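Local coordinates for protein polyphosphate kinase (Porphyromonas gingivalis, PDB 2O8R) that probably catalyses the reversible transfer of the terminal phosphate of ATP to a growing polyphosphate chain, with magnesium as cofactor, at residues K542-Q547 with I568-C573; R586-V591 with I654-I659. The protein carries 3 engineered substitutions. All blocks are in the same frame, centred on the assembly; numbering follows the deposited sequence.

Contact 1 of 2, residues K542-Q547 with I568-C573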
ATOM      1  N   LYS A 542      13.605  30.074 -13.379  1.00 47.78           N
ATOM      2  CA  LYS A 542      12.564  29.053 -13.488  1.00 43.25           C
ATOM      3  C   LYS A 542      12.208  28.475 -12.134  1.00 48.37           C
ATOM      4  O   LYS A 542      13.082  28.003 -11.415  1.00 41.54           O
ATOM      5  CB  LYS A 542      13.010  27.928 -14.396  1.00 43.37           C
ATOM      6  CG  LYS A 542      12.049  26.753 -14.441  1.00 42.57           C
ATOM      7  CD  LYS A 542      12.594  25.631 -15.318  1.00 22.29           C
ATOM      8  CE  LYS A 542      11.658  24.478 -15.329  1.00 41.47           C
ATOM      9  NZ  LYS A 542      10.562  24.838 -16.227  1.00 41.03           N
HETATM   10  N   MSE A 543      10.925  28.514 -11.794  1.00 47.36           N
HETATM   11  CA  MSE A 543      10.456  27.905 -10.562  1.00 50.06           C
HETATM   12  C   MSE A 543       8.975  27.513 -10.593  1.00 50.45           C
HETATM   13  O   MSE A 543       8.248  27.828 -11.533  1.00 48.81           O
HETATM   14  CB  MSE A 543      10.718  28.832  -9.408  1.00 45.83           C
HETATM   15  CG  MSE A 543       9.950  30.124  -9.479  1.00 69.18           C
HETATM   16 SE   MSE A 543      10.901  31.491  -8.476  1.00 72.91          SE
HETATM   17  CE  MSE A 543      12.355  30.389  -7.725  1.00 81.40           C
ATOM     18  N   ASN A 544       8.548  26.799  -9.561  1.00 36.08           N
ATOM     19  CA  ASN A 544       7.182  26.336  -9.478  1.00 52.64           C
ATOM     20  C   ASN A 544       6.305  27.489  -9.046  1.00 48.43           C
ATOM     21  O   ASN A 544       5.166  27.607  -9.487  1.00 53.67           O
ATOM     22  CB  ASN A 544       7.045  25.155  -8.506  1.00 44.64           C
ATOM     23  CG  ASN A 544       7.731  23.891  -9.008  1.00 60.31           C
ATOM     24  OD1 ASN A 544       8.802  23.525  -8.529  1.00 61.23           O
ATOM     25  ND2 ASN A 544       7.112  23.218  -9.966  1.00 54.81           N
ATOM     26  N   GLY A 545       6.850  28.360  -8.204  1.00 48.27           N
ATOM     27  CA  GLY A 545       6.072  29.470  -7.674  1.00 47.57           C
ATOM     28  C   GLY A 545       6.852  30.727  -7.370  1.00 46.46           C
ATOM     29  O   GLY A 545       7.976  30.667  -6.875  1.00 31.18           O
ATOM     30  N   LEU A 546       6.232  31.868  -7.676  1.00 51.11           N
ATOM     31  CA  LEU A 546       6.726  33.186  -7.306  1.00 40.09           C
ATOM     32  C   LEU A 546       5.605  33.995  -6.644  1.00 62.25           C
ATOM     33  O   LEU A 546       4.578  34.305  -7.256  1.00 65.31           O
ATOM     34  CB  LEU A 546       7.269  33.922  -8.528  1.00 47.40           C
ATOM     35  CG  LEU A 546       7.774  35.334  -8.247  1.00 51.24           C
ATOM     36  CD1 LEU A 546       8.845  35.301  -7.189  1.00 52.73           C
ATOM     37  CD2 LEU A 546       8.284  35.983  -9.523  1.00 44.96           C
ATOM     38  N   GLN A 547       5.813  34.342  -5.385  1.00 54.54           N
ATOM     39  CA  GLN A 547       4.746  34.916  -4.599  1.00 58.19           C
ATOM     40  C   GLN A 547       5.288  35.920  -3.576  1.00 65.32           C
ATOM     41  O   GLN A 547       4.545  36.779  -3.097  1.00 73.35           O
ATOM     42  CB  GLN A 547       3.971  33.769  -3.929  1.00 67.46           C
ATOM     43  CG  GLN A 547       2.731  34.145  -3.146  1.00 79.98           C
ATOM     44  CD  GLN A 547       3.016  34.399  -1.684  1.00 85.38           C
ATOM     45  OE1 GLN A 547       4.131  34.181  -1.206  1.00 78.10           O
ATOM     46  NE2 GLN A 547       2.004  34.863  -0.961  1.00 99.86           N
ATOM     47  N   ILE A 568      10.112  31.596 -15.980  1.00 52.88           N
ATOM     48  CA  ILE A 568       9.390  30.380 -16.339  1.00 43.54           C
ATOM     49  C   ILE A 568       8.785  29.802 -15.050  1.00 48.28           C
ATOM     50  O   ILE A 568       9.459  29.117 -14.267  1.00 51.91           O
ATOM     51  CB  ILE A 568      10.308  29.380 -17.067  1.00 52.49           C
ATOM     52  CG1 ILE A 568      10.948  30.034 -18.296  1.00 26.82           C
ATOM     53  CG2 ILE A 568       9.541  28.151 -17.491  1.00 27.67           C
ATOM     54  CD1 ILE A 568      11.925  29.138 -19.046  1.00 38.10           C
ATOM     55  N   VAL A 569       7.518  30.135 -14.814  1.00 48.94           N
ATOM     56  CA  VAL A 569       6.802  29.752 -13.588  1.00 48.39           C
ATOM     57  C   VAL A 569       5.515  29.003 -13.896  1.00 53.61           C
ATOM     58  O   VAL A 569       4.616  29.567 -14.513  1.00 58.33           O
ATOM     59  CB  VAL A 569       6.428  30.978 -12.761  1.00 44.63           C
ATOM     60  CG1 VAL A 569       5.616  30.564 -11.537  1.00 48.35           C
ATOM     61  CG2 VAL A 569       7.675  31.698 -12.336  1.00 37.08           C
ATOM     62  N   ARG A 570       5.409  27.743 -13.472  1.00 57.54           N
ATOM     63  CA  ARG A 570       4.230  26.966 -13.854  1.00 68.46           C
ATOM     64  C   ARG A 570       3.033  27.201 -12.949  1.00 61.32           C
ATOM     65  O   ARG A 570       1.897  27.247 -13.419  1.00 66.00           O
ATOM     66  CB  ARG A 570       4.527  25.471 -14.042  1.00 72.31           C
ATOM     67  CG  ARG A 570       5.056  24.775 -12.844  1.00 65.46           C
ATOM     68  CD  ARG A 570       4.770  23.287 -12.866  1.00 39.87           C
ATOM     69  NE  ARG A 570       4.695  22.843 -11.475  1.00 54.57           N
ATOM     70  CZ  ARG A 570       3.617  22.323 -10.902  1.00 48.16           C
ATOM     71  NH1 ARG A 570       2.519  22.099 -11.613  1.00 42.44           N
ATOM     72  NH2 ARG A 570       3.651  21.994  -9.623  1.00 53.62           N
ATOM     73  N   GLY A 571       3.280  27.374 -11.659  1.00 52.31           N
ATOM     74  CA  GLY A 571       2.180  27.517 -10.705  1.00 50.38           C
ATOM     75  C   GLY A 571       1.822  28.952 -10.401  1.00 43.96           C
ATOM     76  O   GLY A 571       1.529  29.745 -11.297  1.00 39.55           O
ATOM     77  N   ILE A 572       1.857  29.282  -9.119  1.00 48.03           N
ATOM     78  CA  ILE A 572       1.478  30.598  -8.660  1.00 49.81           C
ATOM     79  C   ILE A 572       2.504  31.639  -9.064  1.00 51.96           C
ATOM     80  O   ILE A 572       3.683  31.487  -8.794  1.00 57.09           O
ATOM     81  CB  ILE A 572       1.285  30.624  -7.139  1.00 46.45           C
ATOM     82  CG1 ILE A 572       0.007  29.891  -6.745  1.00 42.34           C
ATOM     83  CG2 ILE A 572       1.182  32.037  -6.631  1.00 45.30           C
ATOM     84  CD1 ILE A 572      -0.142  29.797  -5.234  1.00 47.76           C
ATOM     85  N   CYS A 573       2.037  32.687  -9.734  1.00 55.13           N
ATOM     86  CA  CYS A 573       2.843  33.859  -9.981  1.00 58.57           C
ATOM     87  C   CYS A 573       2.081  35.139  -9.642  1.00 57.05           C
ATOM     88  O   CYS A 573       1.009  35.382 -10.179  1.00 61.39           O
ATOM     89  CB  CYS A 573       3.288  33.889 -11.428  1.00 72.85           C
ATOM     90  SG  CYS A 573       4.537  35.125 -11.725  1.00 63.95           S
TER
HETATM   91  O   HOH W   1       8.956  26.372 -14.506  1.00 39.65           O
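Ile568 O takes the N-H of Met543 (2.9 Å from N to O) where strands 538-543 and 564-569 run parallel, the two strands of a beta-alpha-beta unit whose connecting helix is 549-560. The unit belongs to the second phospholipase D-like C-terminal domain. The same carbonyl has a second donor, water 1, which lies 2.8 Å from Ile568 O and accepts from Lys542 NZ, also at 2.8 Å. The Lys542 chain runs extended past Ile568 as far as CE, and the turn at the last torsion (chi4 77°) brings NZ round to within 3.7 Å of Ile568 CG2. The Lys542 ammonium also has a salt bridge to Glu596 and a hydrogen bond to Gln649, which would offset its charge in this buried place.

Beyond the strands the backbones stay together with the register shifted by one residue. Arg570 N reaches Met543 O only weakly. Gly571 N then donates to Asn544 O at 2.9 Å, and a straighter bond, 166° at the hydrogen, joins Leu546 N to Ile572 O. Asp617 accepts from Asn544 N, while Ser16 of helix 13-29 bonds to Cys573 N, tying the loop after strand 564-569 to the N-terminal part of the chain. Arg570, a predicted ATP-binding residue, lies side by side with Asn544, the amide plane turned 80° from the guanidinium; His597, also predicted to bind ATP, is close to the Asn544 side chain. On the face shared by Met543, a selenomethionine, and Val569, the packing is apolar: CG of Met543 rests 4.0 Å from CG2 of Val569.

Contact 2 of 2, residues R586-V591 with I654-I659; sequences RVTRLV and IKACRI
Arg589 O is held by two donors: the N-H of Cys657, with N 2.9 Å from the oxygen, and water 2. That water also donates to Lys655 O and accepts from Val591 N, carrying the pairing one step past the last direct backbone bond. Arg589 and Cys657 form a hydrogen-bonded antiparallel pair, closed in the other direction by Arg589 N and Cys657 O at 2.8 Å. Two residues on, Ile659 N donates to Val587 O over 3.2 Å. The short strands 586-589 and 657-659 run at 133° to each other, consistent with sheet twist, in the large sheet of the second C-terminal domain, where 657-659 lies next to the edge strand 665-667.

On one face, Ile659 crosses two neighbours. Its CG1 meets Val587 CG1 at 3.7 Å, and its CD1 lies over a face of the Arg589 guanidinium, 3.5 Å from NH1. Arg589 has CG anti to the backbone N (chi1 165°), and its chain bends at chi3, which places NE. All three guanidinium nitrogens have partners: NE and NH2 bind the carbonyls of Arg570 and Gly571, and NH1 binds Asn665.

The other face carries Thr588 and Arg658; there Thr588 CG2 touches Ala656 CB at 4.1 Å, and Thr588 OG1 bonds to Lys668. Leu590 CD1 packs against the backbone of Ala656, 3.7 Å from its N, which itself donates to Asp652. Lys655 sets CB against Val591 O, while its NZ makes salt bridges to Asp592 and Glu27.

All three nitrogens of this buried arginine thus have neutral carbonyl or amide oxygens as partners, and a methyl group lies over one face, consistent with a structural second-shell role behind Arg570, a predicted ATP ligand.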
ATOM      1  N   ARG A 586       9.275  39.071 -19.172  1.00 62.01           N
ATOM      2  CA  ARG A 586       8.413  38.104 -19.875  1.00 57.58           C
ATOM      3  C   ARG A 586       8.125  36.913 -18.969  1.00 60.56           C
ATOM      4  O   ARG A 586       9.034  36.337 -18.377  1.00 66.62           O
ATOM      5  CB  ARG A 586       9.054  37.610 -21.176  1.00 54.35           C
ATOM      6  CG  ARG A 586       9.050  38.623 -22.293  1.00 45.86           C
ATOM      7  CD  ARG A 586       9.208  38.000 -23.671  1.00 79.97           C
ATOM      8  NE  ARG A 586      10.211  36.931 -23.754  1.00108.52           N
ATOM      9  CZ  ARG A 586      11.539  37.092 -23.740  1.00107.62           C
ATOM     10  NH1 ARG A 586      12.101  38.296 -23.597  1.00 78.58           N
ATOM     11  NH2 ARG A 586      12.314  36.020 -23.854  1.00 92.98           N
ATOM     12  N   VAL A 587       6.855  36.549 -18.867  1.00 68.63           N
ATOM     13  CA  VAL A 587       6.437  35.464 -17.996  1.00 58.14           C
ATOM     14  C   VAL A 587       5.903  34.284 -18.800  1.00 65.66           C
ATOM     15  O   VAL A 587       4.883  34.378 -19.501  1.00 66.31           O
ATOM     16  CB  VAL A 587       5.374  35.932 -17.001  1.00 58.61           C
ATOM     17  CG1 VAL A 587       4.851  34.761 -16.189  1.00 33.12           C
ATOM     18  CG2 VAL A 587       5.952  36.997 -16.091  1.00 63.53           C
ATOM     19  N   THR A 588       6.605  33.168 -18.685  1.00 55.16           N
ATOM     20  CA  THR A 588       6.214  31.958 -19.373  1.00 58.83           C
ATOM     21  C   THR A 588       5.782  30.891 -18.382  1.00 57.31           C
ATOM     22  O   THR A 588       6.508  30.563 -17.446  1.00 54.00           O
ATOM     23  CB  THR A 588       7.354  31.440 -20.246  1.00 54.57           C
ATOM     24  OG1 THR A 588       7.707  32.461 -21.190  1.00 60.95           O
ATOM     25  CG2 THR A 588       6.947  30.169 -20.986  1.00 53.98           C
ATOM     26  N   ARG A 589       4.576  30.382 -18.579  1.00 49.79           N
ATOM     27  CA  ARG A 589       4.144  29.185 -17.898  1.00 48.98           C
ATOM     28  C   ARG A 589       4.217  28.009 -18.864  1.00 54.23           C
ATOM     29  O   ARG A 589       3.550  27.995 -19.902  1.00 49.18           O
ATOM     30  CB  ARG A 589       2.730  29.352 -17.395  1.00 42.82           C
ATOM     31  CG  ARG A 589       2.060  28.073 -16.993  1.00 50.16           C
ATOM     32  CD  ARG A 589       0.645  28.379 -16.578  1.00 59.09           C
ATOM     33  NE  ARG A 589       0.649  29.027 -15.280  1.00 58.31           N
ATOM     34  CZ  ARG A 589      -0.268  29.888 -14.863  1.00 53.77           C
ATOM     35  NH1 ARG A 589      -1.277  30.221 -15.652  1.00 67.02           N
ATOM     36  NH2 ARG A 589      -0.165  30.419 -13.653  1.00 45.16           N
ATOM     37  N   LEU A 590       5.050  27.033 -18.520  1.00 57.78           N
ATOM     38  CA  LEU A 590       5.142  25.804 -19.282  1.00 56.10           C
ATOM     39  C   LEU A 590       4.473  24.671 -18.520  1.00 49.30           C
ATOM     40  O   LEU A 590       4.917  24.305 -17.431  1.00 52.46           O
ATOM     41  CB  LEU A 590       6.604  25.455 -19.572  1.00 54.26           C
ATOM     42  CG  LEU A 590       6.782  24.175 -20.391  1.00 51.03           C
ATOM     43  CD1 LEU A 590       6.081  24.296 -21.740  1.00 37.54           C
ATOM     44  CD2 LEU A 590       8.266  23.831 -20.553  1.00 39.02           C
ATOM     45  N   VAL A 591       3.398  24.145 -19.098  1.00 49.52           N
ATOM     46  CA  VAL A 591       2.696  22.958 -18.604  1.00 38.38           C
ATOM     47  C   VAL A 591       2.602  21.961 -19.760  1.00 49.06           C
ATOM     48  O   VAL A 591       2.163  22.308 -20.860  1.00 57.62           O
ATOM     49  CB  VAL A 591       1.279  23.305 -18.104  1.00 48.52           C
ATOM     50  CG1 VAL A 591       0.364  22.071 -18.066  1.00 52.04           C
ATOM     51  CG2 VAL A 591       1.352  23.971 -16.757  1.00 37.99           C
ATOM     52  N   ILE A 654       4.654  25.111 -28.647  1.00 40.97           N
ATOM     53  CA  ILE A 654       3.540  24.149 -28.687  1.00 52.34           C
ATOM     54  C   ILE A 654       2.753  24.051 -27.380  1.00 30.51           C
ATOM     55  O   ILE A 654       1.534  24.045 -27.400  1.00 63.02           O
ATOM     56  CB  ILE A 654       3.956  22.757 -29.260  1.00 39.99           C
ATOM     57  CG1 ILE A 654       3.721  22.733 -30.756  1.00 49.02           C
ATOM     58  CG2 ILE A 654       3.083  21.652 -28.733  1.00 52.12           C
ATOM     59  CD1 ILE A 654       4.878  23.176 -31.542  1.00 46.52           C
ATOM     60  N   LYS A 655       3.448  24.007 -26.254  1.00 46.57           N
ATOM     61  CA  LYS A 655       2.792  23.894 -24.952  1.00 53.58           C
ATOM     62  C   LYS A 655       2.870  25.183 -24.155  1.00 56.64           C
ATOM     63  O   LYS A 655       1.967  25.480 -23.374  1.00 52.63           O
ATOM     64  CB  LYS A 655       3.379  22.728 -24.129  1.00 48.03           C
ATOM     65  CG  LYS A 655       3.021  21.338 -24.692  1.00 46.81           C
ATOM     66  CD  LYS A 655       1.529  21.248 -24.997  1.00 47.27           C
ATOM     67  CE  LYS A 655       1.154  19.955 -25.683  1.00 56.60           C
ATOM     68  NZ  LYS A 655       0.910  18.847 -24.714  1.00 44.20           N
ATOM     69  N   ALA A 656       3.953  25.934 -24.356  1.00 52.45           N
ATOM     70  CA  ALA A 656       4.239  27.135 -23.566  1.00 48.25           C
ATOM     71  C   ALA A 656       3.159  28.167 -23.689  1.00 43.14           C
ATOM     72  O   ALA A 656       2.610  28.393 -24.775  1.00 32.04           O
ATOM     73  CB  ALA A 656       5.575  27.759 -23.962  1.00 28.79           C
ATOM     74  N   CYS A 657       2.838  28.812 -22.572  1.00 40.25           N
ATOM     75  CA  CYS A 657       1.882  29.912 -22.574  1.00 51.86           C
ATOM     76  C   CYS A 657       2.465  31.149 -21.897  1.00 60.16           C
ATOM     77  O   CYS A 657       3.156  31.045 -20.884  1.00 57.01           O
ATOM     78  CB  CYS A 657       0.584  29.497 -21.879  1.00 34.91           C
ATOM     79  SG  CYS A 657      -0.468  28.399 -22.857  1.00 63.74           S
ATOM     80  N   ARG A 658       2.183  32.318 -22.463  1.00 52.95           N
ATOM     81  CA  ARG A 658       2.592  33.563 -21.863  1.00 53.84           C
ATOM     82  C   ARG A 658       1.400  34.025 -21.064  1.00 45.20           C
ATOM     83  O   ARG A 658       0.257  33.726 -21.410  1.00 49.16           O
ATOM     84  CB  ARG A 658       3.044  34.594 -22.905  1.00 38.04           C
ATOM     85  CG  ARG A 658       1.931  35.199 -23.708  1.00 50.98           C
ATOM     86  CD  ARG A 658       2.438  36.234 -24.703  1.00 48.12           C
ATOM     87  NE  ARG A 658       1.409  36.491 -25.714  1.00 52.18           N
ATOM     88  CZ  ARG A 658       0.450  37.406 -25.590  1.00 74.31           C
ATOM     89  NH1 ARG A 658       0.398  38.190 -24.509  1.00 42.88           N
ATOM     90  NH2 ARG A 658      -0.450  37.550 -26.555  1.00 69.99           N
ATOM     91  N   ILE A 659       1.691  34.686 -19.955  1.00 43.06           N
ATOM     92  CA  ILE A 659       0.682  35.212 -19.060  1.00 52.12           C
ATOM     93  C   ILE A 659       0.483  36.692 -19.359  1.00 59.35           C
ATOM     94  O   ILE A 659       1.445  37.430 -19.623  1.00 69.46           O
ATOM     95  CB  ILE A 659       1.131  35.051 -17.584  1.00 49.31           C
ATOM     96  CG1 ILE A 659       1.498  33.594 -17.284  1.00 55.29           C
ATOM     97  CG2 ILE A 659       0.064  35.546 -16.626  1.00 55.54           C
ATOM     98  CD1 ILE A 659       0.386  32.612 -17.537  1.00 44.01           C
TER
HETATM   99  O   HOH W   2       1.869  25.944 -20.705  1.00 45.36           O

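Overall arrangement
The two contacts come in series along the chain, their centres 11 Å apart, and share one mixed sheet in which strands 538-543, 564-569, 585-589 and 657-659 stand side by side. The first three are parallel and the last antiparallel to its neighbour. Contact 1 joins the first two of these strands and contact 2 the last two; the middle pair links them, with a probable hydrogen bond of 2.9 Å between Val569 N and Thr588 O. Helices 13-29 and 636-651 touch both contacts. Arg570 of contact 1, predicted to bind ATP, packs against contact 2, its side chain about 4 Å from that of Val591, so contact 2 probably backs the loop that carries this residue.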